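PDB 3H4L: DNA mismatch repair protein PMS1 from Saccharomyces cerevisiae, which takes part in DNA mismatch repair and binds an ATP analogue through its N-terminal domain, probably working as an ATPase of the GHKL family. Local coordinates for residues B[86-89]-B[90-93]; B[160-163]-B[164-167]; B[347-350]-B[351-355]. All coordinates share one frame; numbering follows the deposited sequence.

From the N terminus, the three contacts follow one another along the chain; none encloses or crosses another. Each joins residues a few places apart, so none closes a long loop. Interaction 1 (86-93) starts the short helix 89-92 at the surface of the GHKL-type ATPase region. Interaction 2 (160-167) ends helix 157-164 and turns the chain into helix 167-184. Interaction 3 (347-355) lies within helix 343-362, which packs on the smaller four-stranded sheet. Interactions 1 and 3 are the most widely separated, with centres about 51 Å apart. Interaction 2 lies about 42 Å from each, centre to centre.

Interaction 1 (B[86-89]-B[90-93]); sequences FQDV and AKVQ
Ala-90 touches the acid at the head of the helix: its CB lies 3.6 Å from Asp-88 OD1. Asp-88 is the N-cap of helix 89-92. At Lys-91 the cap is made. The backbone N of Lys-91 donates to Asp-88 OD1 over 3.0 Å, with an N-H...O angle of 156°. The donor comes from above the carboxylate plane. Asp-88 has CG anti to its own N (chi1 -154°), which swings the carboxylate over the first turn. Its CG also rests on Lys-91 CB. NZ of Lys-91 is 6.9 Å from Asp-88 OD2, so the two meet through backbone and CB, not as an ion pair. Next, Val-92 N donates to Asp-88 O in a nearly straight bond of 3.2 Å. The side chain of Val-92 starts out toward segment 86-89. It packs near Phe-86, but the detail of that approach is doubtful. Gln-93 ends the helix, its N bonded to Val-89 O at 3.2 Å. Its side chain runs alongside Val-89, with NE2 3.5 Å from Val-89 CG1. OE1 of Gln-93 is hydrogen-bonded to His-78, and both Gln-93 and Val-89 touch Ile-83 of helix 80-83. An alanine at Gln-93 would keep the backbone bond but is likely to leave His-78 without this acceptor and Val-89 less covered. The chemistry implies a short helix with one acid serving its start twice: the carboxylate takes one early N-H, and the carbonyl takes the next. The negative charge is probably favoured by the helix dipole.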
loop_
_atom_site.group_PDB
_atom_site.type_symbol
_atom_site.label_atom_id
_atom_site.label_comp_id
_atom_site.label_asym_id
_atom_site.label_seq_id
_atom_site.Cartn_x
_atom_site.Cartn_y
_atom_site.Cartn_z
ATOM N N PHE B 86 -8.193 42.856 20.191
ATOM C CA PHE B 86 -9.579 42.398 20.229
ATOM C C PHE B 86 -10.273 42.970 21.466
ATOM O O PHE B 86 -9.652 43.137 22.524
ATOM C CB PHE B 86 -9.659 40.861 20.263
ATOM C CG PHE B 86 -9.434 40.199 18.925
ATOM C CD1 PHE B 86 -8.149 39.997 18.435
ATOM C CD2 PHE B 86 -10.516 39.781 18.153
ATOM C CE1 PHE B 86 -7.947 39.387 17.200
ATOM C CE2 PHE B 86 -10.324 39.169 16.916
ATOM C CZ PHE B 86 -9.040 38.972 16.439
ATOM N N GLN B 87 -11.559 43.276 21.332
ATOM C CA GLN B 87 -12.301 43.813 22.461
ATOM C C GLN B 87 -12.409 42.739 23.529
ATOM O O GLN B 87 -11.985 42.937 24.672
ATOM C CB GLN B 87 -13.694 44.257 22.025
ATOM C CG GLN B 87 -13.677 45.313 20.944
ATOM C CD GLN B 87 -14.933 46.151 20.959
ATOM O OE1 GLN B 87 -16.042 45.622 21.087
ATOM N NE2 GLN B 87 -14.771 47.467 20.827
ATOM N N ASP B 88 -12.972 41.594 23.156
ATOM C CA ASP B 88 -13.100 40.507 24.107
ATOM C C ASP B 88 -11.912 39.566 23.955
ATOM O O ASP B 88 -11.955 38.599 23.188
ATOM C CB ASP B 88 -14.402 39.740 23.895
ATOM C CG ASP B 88 -14.874 39.060 25.166
ATOM O OD1 ASP B 88 -14.010 38.561 25.923
ATOM O OD2 ASP B 88 -16.102 39.022 25.411
ATOM N N VAL B 89 -10.846 39.871 24.687
ATOM C CA VAL B 89 -9.631 39.071 24.655
ATOM C C VAL B 89 -9.910 37.672 25.198
ATOM O O VAL B 89 -9.447 36.677 24.632
ATOM C CB VAL B 89 -8.506 39.740 25.486
ATOM C CG1 VAL B 89 -7.300 38.822 25.578
ATOM C CG2 VAL B 89 -8.110 41.064 24.844
ATOM N N ALA B 90 -10.674 37.603 26.287
ATOM C CA ALA B 90 -11.027 36.320 26.905
ATOM C C ALA B 90 -11.713 35.397 25.901
ATOM O O ALA B 90 -11.371 34.218 25.791
ATOM C CB ALA B 90 -11.945 36.548 28.110
ATOM N N LYS B 91 -12.676 35.960 25.176
ATOM C CA LYS B 91 -13.456 35.253 24.166
ATOM C C LYS B 91 -12.609 34.680 23.018
ATOM O O LYS B 91 -12.606 33.465 22.803
ATOM C CB LYS B 91 -14.521 36.206 23.613
ATOM C CG LYS B 91 -15.450 35.629 22.559
ATOM C CD LYS B 91 -16.470 34.665 23.147
ATOM C CE LYS B 91 -17.481 34.254 22.076
ATOM N NZ LYS B 91 -18.443 33.211 22.534
ATOM N N VAL B 92 -11.895 35.537 22.287
ATOM C CA VAL B 92 -11.074 35.065 21.171
ATOM C C VAL B 92 -10.100 33.962 21.549
ATOM O O VAL B 92 -9.854 33.060 20.756
ATOM C CB VAL B 92 -10.246 36.197 20.499
ATOM C CG1 VAL B 92 -11.144 37.055 19.649
ATOM C CG2 VAL B 92 -9.537 37.038 21.546
ATOM N N GLN B 93 -9.544 34.026 22.755
ATOM C CA GLN B 93 -8.588 33.013 23.188
ATOM C C GLN B 93 -9.210 31.660 23.536
ATOM O O GLN B 93 -8.534 30.789 24.082
ATOM C CB GLN B 93 -7.738 33.546 24.355
ATOM C CG GLN B 93 -6.423 34.174 23.884
ATOM C CD GLN B 93 -5.737 35.031 24.937
ATOM O OE1 GLN B 93 -4.554 35.354 24.809
ATOM N NE2 GLN B 93 -6.478 35.418 25.970
#

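Interaction 2 (B[160-163]-B[164-167]); sequences QKEF and SKTF
Thr-166 OG1 donates to the backbone O of Glu-162 at 2.5 Å, the shortest polar bond of this turn. The hydroxyl reaches the oxygen from above the carbonyl plane, 35° out of it. Chi1 of Thr-166 is 57°, which sets OG1 between its own N and carbonyl carbon and folds it back over the preceding turn. The methyl CG2 lies 3.7 Å from Glu-162 OE1. Ser-164 N donates to Gln-160 O over 3.1 Å, nearly in line with the carbonyl. Weak bonds run from Lys-165 N to Lys-161 O and from Thr-166 N to Phe-163 O. These bonds finish helix 157-164. Lys-165 is the first residue to leave helical angles, and Thr-166 is the N-cap position of helix 167-184, although its side chain makes no capping bond there. The segment is a short helix-to-helix junction, and the threonine hydroxyl bonds back to Glu-162 O in the helix behind it. Lys-165 bends at its last torsion (chi4 -65°). Its NZ comes 3.3 Å from Lys-161 CG and forms a long salt bridge with Glu-162 OE2 at 3.7 Å. Phe-163 and Phe-167 cross at about a right angle, with Phe-163 CE1 4.1 Å from Phe-167 CB. Both aromatic side chains also touch Leu-54, and Phe-167 meets Tyr-52 as well.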
loop_
_atom_site.group_PDB
_atom_site.type_symbol
_atom_site.label_atom_id
_atom_site.label_comp_id
_atom_site.label_asym_id
_atom_site.label_seq_id
_atom_site.Cartn_x
_atom_site.Cartn_y
_atom_site.Cartn_z
ATOM N N GLN B 160 13.057 19.665 1.594
ATOM C CA GLN B 160 12.230 19.022 0.579
ATOM C C GLN B 160 13.091 18.098 -0.268
ATOM O O GLN B 160 12.745 16.947 -0.500
ATOM C CB GLN B 160 11.567 20.078 -0.305
ATOM C CG GLN B 160 10.918 19.543 -1.559
ATOM C CD GLN B 160 10.456 20.661 -2.477
ATOM O OE1 GLN B 160 9.309 21.108 -2.409
ATOM N NE2 GLN B 160 11.357 21.133 -3.332
ATOM N N LYS B 161 14.227 18.608 -0.721
ATOM C CA LYS B 161 15.136 17.821 -1.546
ATOM C C LYS B 161 15.541 16.540 -0.831
ATOM O O LYS B 161 15.551 15.471 -1.433
ATOM C CB LYS B 161 16.376 18.651 -1.889
ATOM C CG LYS B 161 17.288 18.034 -2.938
ATOM C CD LYS B 161 18.474 18.959 -3.220
ATOM C CE LYS B 161 19.459 18.350 -4.213
ATOM N NZ LYS B 161 20.663 19.219 -4.379
ATOM N N GLU B 162 15.872 16.647 0.452
ATOM C CA GLU B 162 16.264 15.480 1.242
ATOM C C GLU B 162 15.121 14.476 1.323
ATOM O O GLU B 162 15.349 13.265 1.346
ATOM C CB GLU B 162 16.662 15.901 2.659
ATOM C CG GLU B 162 18.148 15.806 2.941
ATOM C CD GLU B 162 18.671 14.379 2.885
ATOM O OE1 GLU B 162 18.230 13.540 3.705
ATOM O OE2 GLU B 162 19.529 14.095 2.022
ATOM N N PHE B 163 13.892 14.991 1.375
ATOM C CA PHE B 163 12.699 14.152 1.451
ATOM C C PHE B 163 12.571 13.281 0.209
ATOM O O PHE B 163 12.184 12.124 0.297
ATOM C CB PHE B 163 11.451 15.035 1.622
ATOM C CG PHE B 163 10.169 14.266 1.840
ATOM C CD1 PHE B 163 10.173 13.015 2.461
ATOM C CD2 PHE B 163 8.949 14.816 1.456
ATOM C CE1 PHE B 163 8.986 12.324 2.695
ATOM C CE2 PHE B 163 7.749 14.132 1.686
ATOM C CZ PHE B 163 7.772 12.882 2.308
ATOM N N SER B 164 12.916 13.836 -0.945
ATOM C CA SER B 164 12.830 13.088 -2.188
ATOM C C SER B 164 13.847 11.962 -2.272
ATOM O O SER B 164 13.534 10.895 -2.796
ATOM C CB SER B 164 13.002 14.018 -3.380
ATOM O OG SER B 164 12.013 15.020 -3.331
ATOM N N LYS B 165 15.060 12.171 -1.775
ATOM C CA LYS B 165 16.026 11.088 -1.855
ATOM C C LYS B 165 15.966 10.139 -0.663
ATOM O O LYS B 165 16.789 9.227 -0.545
ATOM C CB LYS B 165 17.454 11.618 -2.060
ATOM C CG LYS B 165 17.895 12.730 -1.153
ATOM C CD LYS B 165 19.266 13.227 -1.587
ATOM C CE LYS B 165 19.663 14.536 -0.882
ATOM N NZ LYS B 165 18.798 15.719 -1.210
ATOM N N THR B 166 14.982 10.333 0.211
ATOM C CA THR B 166 14.838 9.451 1.362
ATOM C C THR B 166 13.381 9.104 1.632
ATOM O O THR B 166 13.072 8.508 2.658
ATOM C CB THR B 166 15.409 10.081 2.648
ATOM O OG1 THR B 166 14.761 11.331 2.892
ATOM C CG2 THR B 166 16.890 10.306 2.526
ATOM N N PHE B 167 12.487 9.448 0.710
ATOM C CA PHE B 167 11.071 9.187 0.937
ATOM C C PHE B 167 10.702 7.754 1.273
ATOM O O PHE B 167 9.793 7.526 2.077
ATOM C CB PHE B 167 10.217 9.678 -0.239
ATOM C CG PHE B 167 10.277 8.813 -1.462
ATOM C CD1 PHE B 167 11.383 8.839 -2.303
ATOM C CD2 PHE B 167 9.194 8.014 -1.807
ATOM C CE1 PHE B 167 11.407 8.085 -3.481
ATOM C CE2 PHE B 167 9.204 7.254 -2.981
ATOM C CZ PHE B 167 10.309 7.289 -3.819
#

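Interaction 3 (B[347-350]-B[351-355]); sequences IDIF and KTTLS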
loop_
_atom_site.group_PDB
_atom_site.type_symbol
_atom_site.label_atom_id
_atom_site.label_comp_id
_atom_site.label_asym_id
_atom_site.label_seq_id
_atom_site.Cartn_x
_atom_site.Cartn_y
_atom_site.Cartn_z
ATOM N N ILE B 347 10.722 1.168 37.679
ATOM C CA ILE B 347 11.722 0.467 36.892
ATOM C C ILE B 347 12.218 -0.814 37.573
ATOM O O ILE B 347 12.467 -1.821 36.910
ATOM C CB ILE B 347 12.929 1.392 36.610
ATOM C CG1 ILE B 347 12.447 2.664 35.895
ATOM C CG2 ILE B 347 13.964 0.660 35.757
ATOM C CD1 ILE B 347 13.503 3.760 35.762
ATOM N N ASP B 348 12.346 -0.780 38.896
ATOM C CA ASP B 348 12.830 -1.937 39.645
ATOM C C ASP B 348 11.785 -3.022 39.877
ATOM O O ASP B 348 12.084 -4.218 39.780
ATOM C CB ASP B 348 13.407 -1.484 40.988
ATOM C CG ASP B 348 14.664 -0.657 40.825
ATOM O OD1 ASP B 348 15.682 -1.216 40.353
ATOM O OD2 ASP B 348 14.633 0.550 41.155
ATOM N N ILE B 349 10.564 -2.609 40.194
ATOM C CA ILE B 349 9.494 -3.566 40.427
ATOM C C ILE B 349 9.113 -4.232 39.110
ATOM O O ILE B 349 8.679 -5.382 39.086
ATOM C CB ILE B 349 8.264 -2.880 41.066
ATOM C CG1 ILE B 349 8.606 -2.480 42.507
ATOM C CG2 ILE B 349 7.054 -3.804 41.019
ATOM C CD1 ILE B 349 7.425 -1.998 43.324
ATOM N N PHE B 350 9.295 -3.507 38.013
ATOM C CA PHE B 350 8.991 -4.040 36.697
ATOM C C PHE B 350 10.074 -5.046 36.300
ATOM O O PHE B 350 9.780 -6.172 35.885
ATOM C CB PHE B 350 8.941 -2.910 35.660
ATOM C CG PHE B 350 8.700 -3.391 34.255
ATOM C CD1 PHE B 350 7.443 -3.848 33.868
ATOM C CD2 PHE B 350 9.745 -3.452 33.339
ATOM C CE1 PHE B 350 7.235 -4.362 32.590
ATOM C CE2 PHE B 350 9.549 -3.968 32.055
ATOM C CZ PHE B 350 8.293 -4.423 31.680
ATOM N N LYS B 351 11.330 -4.628 36.440
ATOM C CA LYS B 351 12.466 -5.463 36.080
ATOM C C LYS B 351 12.375 -6.851 36.697
ATOM O O LYS B 351 12.554 -7.849 36.005
ATOM C CB LYS B 351 13.772 -4.790 36.506
ATOM C CG LYS B 351 15.030 -5.491 36.000
ATOM C CD LYS B 351 16.305 -4.879 36.594
ATOM C CE LYS B 351 16.439 -3.388 36.268
ATOM N NZ LYS B 351 17.683 -2.773 36.830
ATOM N N THR B 352 12.082 -6.924 37.991
ATOM C CA THR B 352 11.990 -8.223 38.645
ATOM C C THR B 352 10.680 -8.933 38.307
ATOM O O THR B 352 10.654 -10.156 38.187
ATOM C CB THR B 352 12.120 -8.102 40.193
ATOM O OG1 THR B 352 10.881 -7.653 40.762
ATOM C CG2 THR B 352 13.227 -7.111 40.553
ATOM N N THR B 353 9.602 -8.163 38.150
ATOM C CA THR B 353 8.286 -8.726 37.828
ATOM C C THR B 353 8.286 -9.383 36.452
ATOM O O THR B 353 7.664 -10.430 36.253
ATOM C CB THR B 353 7.170 -7.652 37.851
ATOM O OG1 THR B 353 6.924 -7.230 39.200
ATOM C CG2 THR B 353 5.883 -8.216 37.273
ATOM N N LEU B 354 8.977 -8.760 35.504
ATOM C CA LEU B 354 9.060 -9.305 34.160
ATOM C C LEU B 354 9.994 -10.509 34.205
ATOM O O LEU B 354 9.652 -11.596 33.741
ATOM C CB LEU B 354 9.604 -8.254 33.184
ATOM C CG LEU B 354 9.722 -8.745 31.739
ATOM C CD1 LEU B 354 8.329 -9.029 31.198
ATOM C CD2 LEU B 354 10.429 -7.710 30.884
ATOM N N SER B 355 11.176 -10.299 34.780
ATOM C CA SER B 355 12.176 -11.352 34.907
ATOM C C SER B 355 11.532 -12.633 35.427
ATOM O O SER B 355 11.645 -13.695 34.814
ATOM C CB SER B 355 13.286 -10.907 35.867
ATOM O OG SER B 355 14.309 -11.887 35.960
#
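Hydrogen bonds carry most of this contact, and Ile-349 O accepts two of them, both from Thr-353. The hydroxyl OG1 of Thr-353 donates to Ile-349 O at 2.6 Å, and the backbone N of Thr-353 to the same oxygen at 3.1 Å. The two donors arrive from opposite faces of the carbonyl plane. OG1 of Thr-353 sits beside its own backbone N (chi1 -70°), and from there it can fold back onto the preceding turn. There it also meets Ile-349 CG2, at 3.9 Å from Thr-353 OG1. This is the familiar way a helical threonine satisfies its hydroxyl. The regular helical bonds flank it: Lys-351 N to Ile-347 O, Thr-352 N to Asp-348 O, and Leu-354 N to Phe-350 O at 2.7 Å.

The apolar contact follows the same i to i+4 spacing. Phe-350 and Leu-354 lie side by side and point the same way. Leu-354 CB stands over one face of the phenyl ring, and its CD2 is 4.0 Å from Phe-350 CZ. Both residues are buried.

The charged pair is looser. Asp-348 OD1 is 4.3 Å from Lys-351 NZ, too far for a salt bridge, so any attraction is probably modest. Lys-351 also has a long, weak ion pair with Glu-303.

The helix packs against helix 295-306 and strand 229-237, and Phe-350 touches both. Ile-347, Phe-350 and Lys-351 touch helix 295-306 through Thr-296, Leu-297, Cys-300 and Val-304. Ile-349 and Phe-350 rest on Leu-236, and Thr-353 on Leu-234 and Leu-236, all of strand 229-237, an outermost strand of the four-stranded sheet within this chain.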